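Local coordinates for protein DyP2 (Amycolatopsis sp. ATCC 39116, PDB 4G2C) that probably uses its haem group to oxidise dyes and other substrates as a multifunctional peroxidase, and carries a bound manganese(II) ion, at residues R274-N279 / V474-G479; Q378-R383 / G402-A407. All blocks are in the same frame, centred on the assembly; numbering follows the deposited sequence.

Interaction 1: residues R274-N279 / V474-G479. With HEM (protoporphyrin IX containing Fe), chain C.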
loop_
_atom_site.group_PDB
_atom_site.type_symbol
_atom_site.label_atom_id
_atom_site.label_comp_id
_atom_site.label_asym_id
_atom_site.label_seq_id
_atom_site.Cartn_x
_atom_site.Cartn_y
_atom_site.Cartn_z
ATOM N N ARG A 274 5.236 6.086 -3.697
ATOM C CA ARG A 274 5.725 5.761 -5.043
ATOM C C ARG A 274 4.593 5.910 -6.075
ATOM O O ARG A 274 3.553 5.253 -5.960
ATOM C CB ARG A 274 6.252 4.322 -5.101
ATOM C CG ARG A 274 7.677 4.093 -4.615
ATOM C CD ARG A 274 7.927 2.608 -4.279
ATOM N NE ARG A 274 8.146 1.771 -5.465
ATOM C CZ ARG A 274 9.328 1.656 -6.066
ATOM N NH1 ARG A 274 10.363 2.321 -5.582
ATOM N NH2 ARG A 274 9.484 0.887 -7.139
ATOM N N LYS A 275 4.800 6.756 -7.086
ATOM C CA LYS A 275 3.805 6.950 -8.145
ATOM C C LYS A 275 4.020 5.885 -9.200
ATOM O O LYS A 275 5.087 5.827 -9.827
ATOM C CB LYS A 275 3.932 8.344 -8.778
ATOM C CG LYS A 275 2.769 8.743 -9.686
ATOM C CD LYS A 275 3.048 10.066 -10.389
ATOM C CE LYS A 275 1.843 10.539 -11.206
ATOM N NZ LYS A 275 1.988 11.929 -11.738
ATOM N N LEU A 276 3.015 5.028 -9.373
ATOM C CA LEU A 276 3.136 3.867 -10.247
ATOM C C LEU A 276 2.134 3.991 -11.381
ATOM O O LEU A 276 0.921 3.939 -11.171
ATOM C CB LEU A 276 2.889 2.568 -9.463
ATOM C CG LEU A 276 3.739 2.402 -8.200
ATOM C CD1 LEU A 276 3.334 1.166 -7.398
ATOM C CD2 LEU A 276 5.227 2.345 -8.539
ATOM N N GLU A 277 2.643 4.158 -12.589
ATOM C CA GLU A 277 1.766 4.284 -13.735
ATOM C C GLU A 277 1.333 2.911 -14.214
ATOM O O GLU A 277 2.147 1.988 -14.325
ATOM C CB GLU A 277 2.451 5.054 -14.866
ATOM C CG GLU A 277 1.477 5.506 -15.955
ATOM C CD GLU A 277 2.182 6.211 -17.091
ATOM O OE1 GLU A 277 2.888 5.530 -17.865
ATOM O OE2 GLU A 277 2.034 7.445 -17.204
ATOM N N GLN A 278 0.043 2.789 -14.500
ATOM C CA GLN A 278 -0.543 1.548 -14.990
ATOM C C GLN A 278 -0.957 1.635 -16.470
ATOM O O GLN A 278 -1.880 2.367 -16.820
ATOM C CB GLN A 278 -1.780 1.214 -14.158
ATOM C CG GLN A 278 -1.501 0.941 -12.679
ATOM C CD GLN A 278 -2.760 0.509 -11.943
ATOM O OE1 GLN A 278 -3.421 1.317 -11.283
ATOM N NE2 GLN A 278 -3.104 -0.761 -12.063
ATOM N N ASN A 279 -0.279 0.888 -17.334
ATOM C CA ASN A 279 -0.717 0.743 -18.710
ATOM C C ASN A 279 -1.778 -0.361 -18.765
ATOM O O ASN A 279 -1.469 -1.531 -19.018
ATOM C CB ASN A 279 0.474 0.411 -19.615
ATOM C CG ASN A 279 0.102 0.377 -21.097
ATOM O OD1 ASN A 279 -1.039 0.111 -21.465
ATOM N ND2 ASN A 279 1.075 0.655 -21.946
ATOM N N VAL A 474 3.475 -1.811 -15.283
ATOM C CA VAL A 474 3.536 -0.841 -14.200
ATOM C C VAL A 474 4.878 -0.120 -14.213
ATOM O O VAL A 474 5.939 -0.754 -14.233
ATOM C CB VAL A 474 3.287 -1.508 -12.836
ATOM C CG1 VAL A 474 3.655 -0.561 -11.687
ATOM C CG2 VAL A 474 1.823 -1.994 -12.738
ATOM N N THR A 475 4.831 1.207 -14.219
ATOM C CA THR A 475 6.057 1.997 -14.279
ATOM C C THR A 475 6.206 2.954 -13.106
ATOM O O THR A 475 5.339 3.795 -12.861
ATOM C CB THR A 475 6.143 2.822 -15.593
ATOM O OG1 THR A 475 5.897 1.968 -16.715
ATOM C CG2 THR A 475 7.520 3.470 -15.742
ATOM N N MET A 476 7.323 2.830 -12.398
ATOM C CA MET A 476 7.651 3.723 -11.286
ATOM C C MET A 476 8.023 5.104 -11.833
ATOM O O MET A 476 8.994 5.235 -12.587
ATOM C CB MET A 476 8.813 3.123 -10.477
ATOM C CG MET A 476 9.605 4.089 -9.599
ATOM S SD MET A 476 8.584 4.790 -8.304
ATOM C CE MET A 476 9.841 5.516 -7.250
ATOM N N LYS A 477 7.254 6.124 -11.448
ATOM C CA LYS A 477 7.425 7.477 -11.996
ATOM C C LYS A 477 8.167 8.413 -11.049
ATOM O O LYS A 477 8.428 9.567 -11.388
ATOM C CB LYS A 477 6.066 8.104 -12.332
ATOM C CG LYS A 477 5.230 7.306 -13.303
ATOM C CD LYS A 477 5.946 7.123 -14.634
ATOM C CE LYS A 477 5.984 8.416 -15.430
ATOM N NZ LYS A 477 6.462 8.157 -16.823
ATOM N N GLY A 478 8.479 7.923 -9.854
ATOM C CA GLY A 478 9.144 8.730 -8.848
ATOM C C GLY A 478 8.490 8.539 -7.489
ATOM O O GLY A 478 7.313 8.178 -7.395
ATOM N N GLY A 479 9.248 8.794 -6.429
ATOM C CA GLY A 479 8.751 8.586 -5.081
ATOM C C GLY A 479 9.780 8.999 -4.062
ATOM O O GLY A 479 10.875 9.424 -4.444
HETATM C CHA HEM C . -2.587 -7.029 -2.783
HETATM C CHB HEM C . -2.616 -4.686 -7.041
HETATM C CHC HEM C . 1.593 -2.523 -5.948
HETATM C CHD HEM C . 1.993 -5.439 -2.106
HETATM C C1A HEM C . -2.974 -6.574 -4.021
HETATM C C2A HEM C . -4.206 -6.925 -4.695
HETATM C C3A HEM C . -4.209 -6.272 -5.864
HETATM C C4A HEM C . -2.989 -5.490 -5.969
HETATM C CMA HEM C . -5.312 -6.328 -6.934
HETATM C CAA HEM C . -5.295 -7.880 -4.128
HETATM C CBA HEM C . -6.231 -7.093 -3.207
HETATM C CGA HEM C . -5.699 -7.008 -1.794
HETATM O O1A HEM C . -5.392 -8.047 -1.181
HETATM O O2A HEM C . -5.574 -5.889 -1.255
HETATM C C1B HEM C . -1.482 -3.893 -7.146
HETATM C C2B HEM C . -1.113 -3.000 -8.243
HETATM C C3B HEM C . 0.054 -2.409 -7.919
HETATM C C4B HEM C . 0.453 -2.885 -6.617
HETATM C CMB HEM C . -1.929 -2.807 -9.546
HETATM C CAB HEM C . 0.877 -1.368 -8.711
HETATM C CBB HEM C . 0.311 -0.628 -9.667
HETATM C C1C HEM C . 2.104 -3.184 -4.853
HETATM C C2C HEM C . 3.443 -3.026 -4.309
HETATM C C3C HEM C . 3.539 -3.826 -3.234
HETATM C C4C HEM C . 2.272 -4.510 -3.074
HETATM C CMC HEM C . 4.541 -2.070 -4.858
HETATM C CAC HEM C . 4.777 -4.045 -2.331
HETATM C CBC HEM C . 6.016 -3.758 -2.759
HETATM C C1D HEM C . 0.792 -6.085 -1.902
HETATM C C2D HEM C . 0.488 -6.869 -0.734
HETATM C C3D HEM C . -0.942 -7.337 -0.956
HETATM C C4D HEM C . -1.354 -6.817 -2.222
HETATM C CMD HEM C . 1.408 -7.145 0.468
HETATM C CAD HEM C . -1.782 -8.222 -0.057
HETATM C CBD HEM C . -1.224 -9.613 -0.279
HETATM C CGD HEM C . -1.949 -10.471 0.720
HETATM O O1D HEM C . -1.870 -10.149 1.935
HETATM O O2D HEM C . -2.632 -11.433 0.277
HETATM N NA HEM C . -2.266 -5.698 -4.811
HETATM N NB HEM C . -0.500 -3.785 -6.181
HETATM N NC HEM C . 1.416 -4.101 -4.073
HETATM N ND HEM C . -0.314 -6.082 -2.745
HETATM FE FE HEM C . -0.364 -5.036 -4.611
HETATM O O HOH W 1 3.299 1.670 -17.237
HETATM O O HOH W 2 5.658 5.704 -19.075
#
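M476 packs over R274 where strands 267-278 and 474-484 run antiparallel in the sheet bordering the haem of this dye peroxidase, and a beta bulge distorts the pairing beside it. The evidence for the bulge is the register: L276 faces M476 but R274 faces G479, which gives strand 474-484 one extra residue. K275 spans that extra residue, its O accepting K477 N at 2.7 Å and its N donating to G478 O at 2.9 Å. The M476 side chain can be followed outward. CB lies 4.1 Å from L276 CD2 and about as far from R274 NH2, and CG stays beside that nitrogen. A bend at chi2 (64°) then carries SD over the centre of the R274 guanidinium, 3.9 Å above its plane. The guanidinium also forms a salt bridge with D150 through NH2. L276, V474 and Q278 belong to the haem pocket: L276 CB meets V474 CG1, V474 CG2 stands 3.7 Å from vinyl carbon HEM CBB, and Q278 NE2, near HEM CMB, is hydrogen-bonded to E213. The other face is polar and partly exposed: E277 OE2 accepts a hydrogen bond from D400 N and lies too far from K477 NZ for a salt bridge, while a water donates to E277 OE1 and accepts a weak hydrogen bond from K477 NZ. At the tip of M476, CE touches R274 NH1 at 3.6 Å.

Interaction 2: residues Q378-R383 / G402-A407. With HEM (protoporphyrin IX containing Fe), chain C.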
loop_
_atom_site.group_PDB
_atom_site.type_symbol
_atom_site.label_atom_id
_atom_site.label_comp_id
_atom_site.label_asym_id
_atom_site.label_seq_id
_atom_site.Cartn_x
_atom_site.Cartn_y
_atom_site.Cartn_z
ATOM N N GLN A 378 -3.714 5.100 -2.997
ATOM C CA GLN A 378 -4.923 5.566 -3.664
ATOM C C GLN A 378 -4.646 5.664 -5.152
ATOM O O GLN A 378 -3.537 6.039 -5.558
ATOM C CB GLN A 378 -5.395 6.908 -3.091
ATOM C CG GLN A 378 -6.746 7.409 -3.616
ATOM C CD GLN A 378 -7.858 6.386 -3.500
ATOM O OE1 GLN A 378 -7.909 5.427 -4.266
ATOM N NE2 GLN A 378 -8.758 6.587 -2.544
ATOM N N THR A 379 -5.631 5.275 -5.964
ATOM C CA THR A 379 -5.495 5.401 -7.418
ATOM C C THR A 379 -5.441 6.860 -7.888
ATOM O O THR A 379 -5.953 7.768 -7.229
ATOM C CB THR A 379 -6.653 4.701 -8.154
ATOM O OG1 THR A 379 -7.900 5.024 -7.515
ATOM C CG2 THR A 379 -6.454 3.190 -8.141
ATOM N N TYR A 380 -4.833 7.082 -9.040
ATOM C CA TYR A 380 -4.893 8.401 -9.650
ATOM C C TYR A 380 -5.249 8.330 -11.129
ATOM O O TYR A 380 -5.068 7.298 -11.783
ATOM C CB TYR A 380 -3.568 9.131 -9.478
ATOM C CG TYR A 380 -2.460 8.607 -10.356
ATOM C CD1 TYR A 380 -2.267 9.114 -11.640
ATOM C CD2 TYR A 380 -1.595 7.608 -9.905
ATOM C CE1 TYR A 380 -1.236 8.642 -12.452
ATOM C CE2 TYR A 380 -0.561 7.135 -10.708
ATOM C CZ TYR A 380 -0.389 7.657 -11.980
ATOM O OH TYR A 380 0.629 7.198 -12.791
ATOM N N GLY A 381 -5.733 9.451 -11.653
ATOM C CA GLY A 381 -6.070 9.557 -13.056
ATOM C C GLY A 381 -7.571 9.497 -13.298
ATOM O O GLY A 381 -8.333 8.966 -12.488
ATOM N N ARG A 382 -8.007 10.057 -14.418
ATOM C CA ARG A 382 -9.405 9.928 -14.802
ATOM C C ARG A 382 -9.478 9.166 -16.108
ATOM O O ARG A 382 -8.607 9.295 -16.962
ATOM C CB ARG A 382 -10.082 11.295 -14.925
ATOM C CG ARG A 382 -10.262 12.033 -13.599
ATOM C CD ARG A 382 -11.150 13.261 -13.778
ATOM N NE ARG A 382 -11.626 13.812 -12.510
ATOM C CZ ARG A 382 -12.714 13.385 -11.868
ATOM N NH1 ARG A 382 -13.440 12.384 -12.367
ATOM N NH2 ARG A 382 -13.073 13.952 -10.720
ATOM N N ARG A 383 -10.502 8.343 -16.248
ATOM C CA ARG A 383 -10.709 7.620 -17.491
ATOM C C ARG A 383 -12.180 7.674 -17.869
ATOM O O ARG A 383 -13.026 8.061 -17.059
ATOM C CB ARG A 383 -10.258 6.177 -17.340
ATOM C CG ARG A 383 -10.904 5.481 -16.172
ATOM C CD ARG A 383 -10.069 4.295 -15.768
ATOM N NE ARG A 383 -10.200 3.167 -16.685
ATOM C CZ ARG A 383 -9.629 1.987 -16.463
ATOM N NH1 ARG A 383 -8.879 1.825 -15.371
ATOM N NH2 ARG A 383 -9.789 0.988 -17.325
ATOM N N GLY A 402 -3.087 5.263 -12.674
ATOM C CA GLY A 402 -2.296 4.289 -11.956
ATOM C C GLY A 402 -2.468 4.370 -10.465
ATOM O O GLY A 402 -3.538 4.763 -9.972
ATOM N N LEU A 403 -1.416 4.000 -9.737
ATOM C CA LEU A 403 -1.523 3.932 -8.289
ATOM C C LEU A 403 -0.546 4.836 -7.568
ATOM O O LEU A 403 0.661 4.782 -7.798
ATOM C CB LEU A 403 -1.359 2.482 -7.787
ATOM C CG LEU A 403 -1.449 2.231 -6.265
ATOM C CD1 LEU A 403 -2.861 2.485 -5.719
ATOM C CD2 LEU A 403 -1.002 0.798 -5.923
ATOM N N LEU A 404 -1.081 5.653 -6.669
ATOM C CA LEU A 404 -0.245 6.356 -5.724
ATOM C C LEU A 404 0.016 5.345 -4.608
ATOM O O LEU A 404 -0.742 5.262 -3.649
ATOM C CB LEU A 404 -0.937 7.622 -5.195
ATOM C CG LEU A 404 -1.272 8.775 -6.157
ATOM C CD1 LEU A 404 -1.937 9.921 -5.399
ATOM C CD2 LEU A 404 -0.047 9.289 -6.887
ATOM N N PHE A 405 1.055 4.531 -4.761
ATOM C CA PHE A 405 1.323 3.507 -3.758
ATOM C C PHE A 405 1.788 4.147 -2.457
ATOM O O PHE A 405 2.711 4.956 -2.448
ATOM C CB PHE A 405 2.354 2.483 -4.255
ATOM C CG PHE A 405 2.703 1.431 -3.223
ATOM C CD1 PHE A 405 1.923 0.291 -3.081
ATOM C CD2 PHE A 405 3.792 1.604 -2.375
ATOM C CE1 PHE A 405 2.225 -0.667 -2.126
ATOM C CE2 PHE A 405 4.105 0.648 -1.418
ATOM C CZ PHE A 405 3.323 -0.493 -1.294
ATOM N N MET A 406 1.139 3.805 -1.354
ATOM C CA MET A 406 1.556 4.319 -0.047
ATOM C C MET A 406 1.545 3.205 0.989
ATOM O O MET A 406 0.685 2.328 0.933
ATOM C CB MET A 406 0.643 5.476 0.380
ATOM C CG MET A 406 0.779 6.697 -0.524
ATOM S SD MET A 406 -0.265 8.073 -0.051
ATOM C CE MET A 406 -1.711 7.692 -1.049
ATOM N N ALA A 407 2.498 3.232 1.926
ATOM C CA ALA A 407 2.548 2.236 3.004
ATOM C C ALA A 407 3.292 2.759 4.226
ATOM O O ALA A 407 4.214 3.557 4.102
ATOM C CB ALA A 407 3.186 0.940 2.517
HETATM C CHA HEM C . -2.587 -7.029 -2.783
HETATM C CHB HEM C . -2.616 -4.686 -7.041
HETATM C CHC HEM C . 1.593 -2.523 -5.948
HETATM C CHD HEM C . 1.993 -5.439 -2.106
HETATM C C1A HEM C . -2.974 -6.574 -4.021
HETATM C C2A HEM C . -4.206 -6.925 -4.695
HETATM C C3A HEM C . -4.209 -6.272 -5.864
HETATM C C4A HEM C . -2.989 -5.490 -5.969
HETATM C CMA HEM C . -5.312 -6.328 -6.934
HETATM C CAA HEM C . -5.295 -7.880 -4.128
HETATM C CBA HEM C . -6.231 -7.093 -3.207
HETATM C CGA HEM C . -5.699 -7.008 -1.794
HETATM O O1A HEM C . -5.392 -8.047 -1.181
HETATM O O2A HEM C . -5.574 -5.889 -1.255
HETATM C C1B HEM C . -1.482 -3.893 -7.146
HETATM C C2B HEM C . -1.113 -3.000 -8.243
HETATM C C3B HEM C . 0.054 -2.409 -7.919
HETATM C C4B HEM C . 0.453 -2.885 -6.617
HETATM C CMB HEM C . -1.929 -2.807 -9.546
HETATM C CAB HEM C . 0.877 -1.368 -8.711
HETATM C CBB HEM C . 0.311 -0.628 -9.667
HETATM C C1C HEM C . 2.104 -3.184 -4.853
HETATM C C2C HEM C . 3.443 -3.026 -4.309
HETATM C C3C HEM C . 3.539 -3.826 -3.234
HETATM C C4C HEM C . 2.272 -4.510 -3.074
HETATM C CMC HEM C . 4.541 -2.070 -4.858
HETATM C CAC HEM C . 4.777 -4.045 -2.331
HETATM C CBC HEM C . 6.016 -3.758 -2.759
HETATM C C1D HEM C . 0.792 -6.085 -1.902
HETATM C C2D HEM C . 0.488 -6.869 -0.734
HETATM C C3D HEM C . -0.942 -7.337 -0.956
HETATM C C4D HEM C . -1.354 -6.817 -2.222
HETATM C CMD HEM C . 1.408 -7.145 0.468
HETATM C CAD HEM C . -1.782 -8.222 -0.057
HETATM C CBD HEM C . -1.224 -9.613 -0.279
HETATM C CGD HEM C . -1.949 -10.471 0.720
HETATM O O1D HEM C . -1.870 -10.149 1.935
HETATM O O2D HEM C . -2.632 -11.433 0.277
HETATM N NA HEM C . -2.266 -5.698 -4.811
HETATM N NB HEM C . -0.500 -3.785 -6.181
HETATM N NC HEM C . 1.416 -4.101 -4.073
HETATM N ND HEM C . -0.314 -6.082 -2.745
HETATM FE FE HEM C . -0.364 -5.036 -4.611
#
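Y380 takes the uncommon chi1 of 73°, with CG between its backbone N and carbonyl carbon, and this rotation folds the phenol ring back across G402 of the neighbouring strand. The geometry is that of a CH-pi contact: G402 CA lies 4.0 Å from the ring centroid, 29° off the normal, and G402 N is over the ring centre. Since a glycine stands opposite, the aromatic face rests directly on main chain, while CE2 reaches L403 N obliquely. L404 extends the packing, its CD2 lying 3.8 Å from Y380 CD2. K275 makes a cation-pi contact with the same ring, and its NZ is also salt-bridged to E157 and E199.

Strands 374-380 and 402-409 pair antiparallel in the sheet bordering the haem, joined by a long connection without regular structure. Q378 with L404 and Y380 with G402 are hydrogen-bonded pairs, two bonds each; the straightest is Y380 N to G402 O at 2.8 Å, although its donor stands above the carbonyl plane rather than on a lone pair. T379 and L403 form the non-hydrogen-bonded pair between them. Q378 also bends its amide back, so that OE1 receives T379 N on a lone pair at 2.8 Å; T379 OG1 in turn bonds to L202 O.

On the face away from Y380, L403 branches two ways. CD1 packs against Q378 O at 3.6 Å, while CD2 reaches HEM C3B at 3.9 Å. F405 joins it there with CE1 3.4 Å from HEM C2C, and HEM CMC lies over one face of its ring, toward the rim. The chemistry is therefore divided by face: the main-chain bonds satisfy buried amides, the glycine accommodates an aromatic ring on one side, and hydrocarbon and aromatic groups line the haem pocket on the other.

How the interactions relate
Both contacts are buried and belong to one antiparallel sheet, joined by its neighbouring strands 267-278 and 402-409: L276 O to L403 N (2.7 Å) and R274 O to F405 N (2.9 Å) are probable hydrogen bonds between them. Interaction 2 is nested within the loop that interaction 1 closes, with only 18 residues between its segments against 194. To the haem pocket interaction 1 offers L276, V474 and the amide of Q278, interaction 2 the hydrocarbon and aromatic groups of L403 and F405. Their opposite faces differ: interaction 1 has a partly exposed fringe of charges and water, whereas every touching residue of interaction 2 is buried. The Y380 hydroxyl nevertheless packs on E277 CA, which brings the two together on that side.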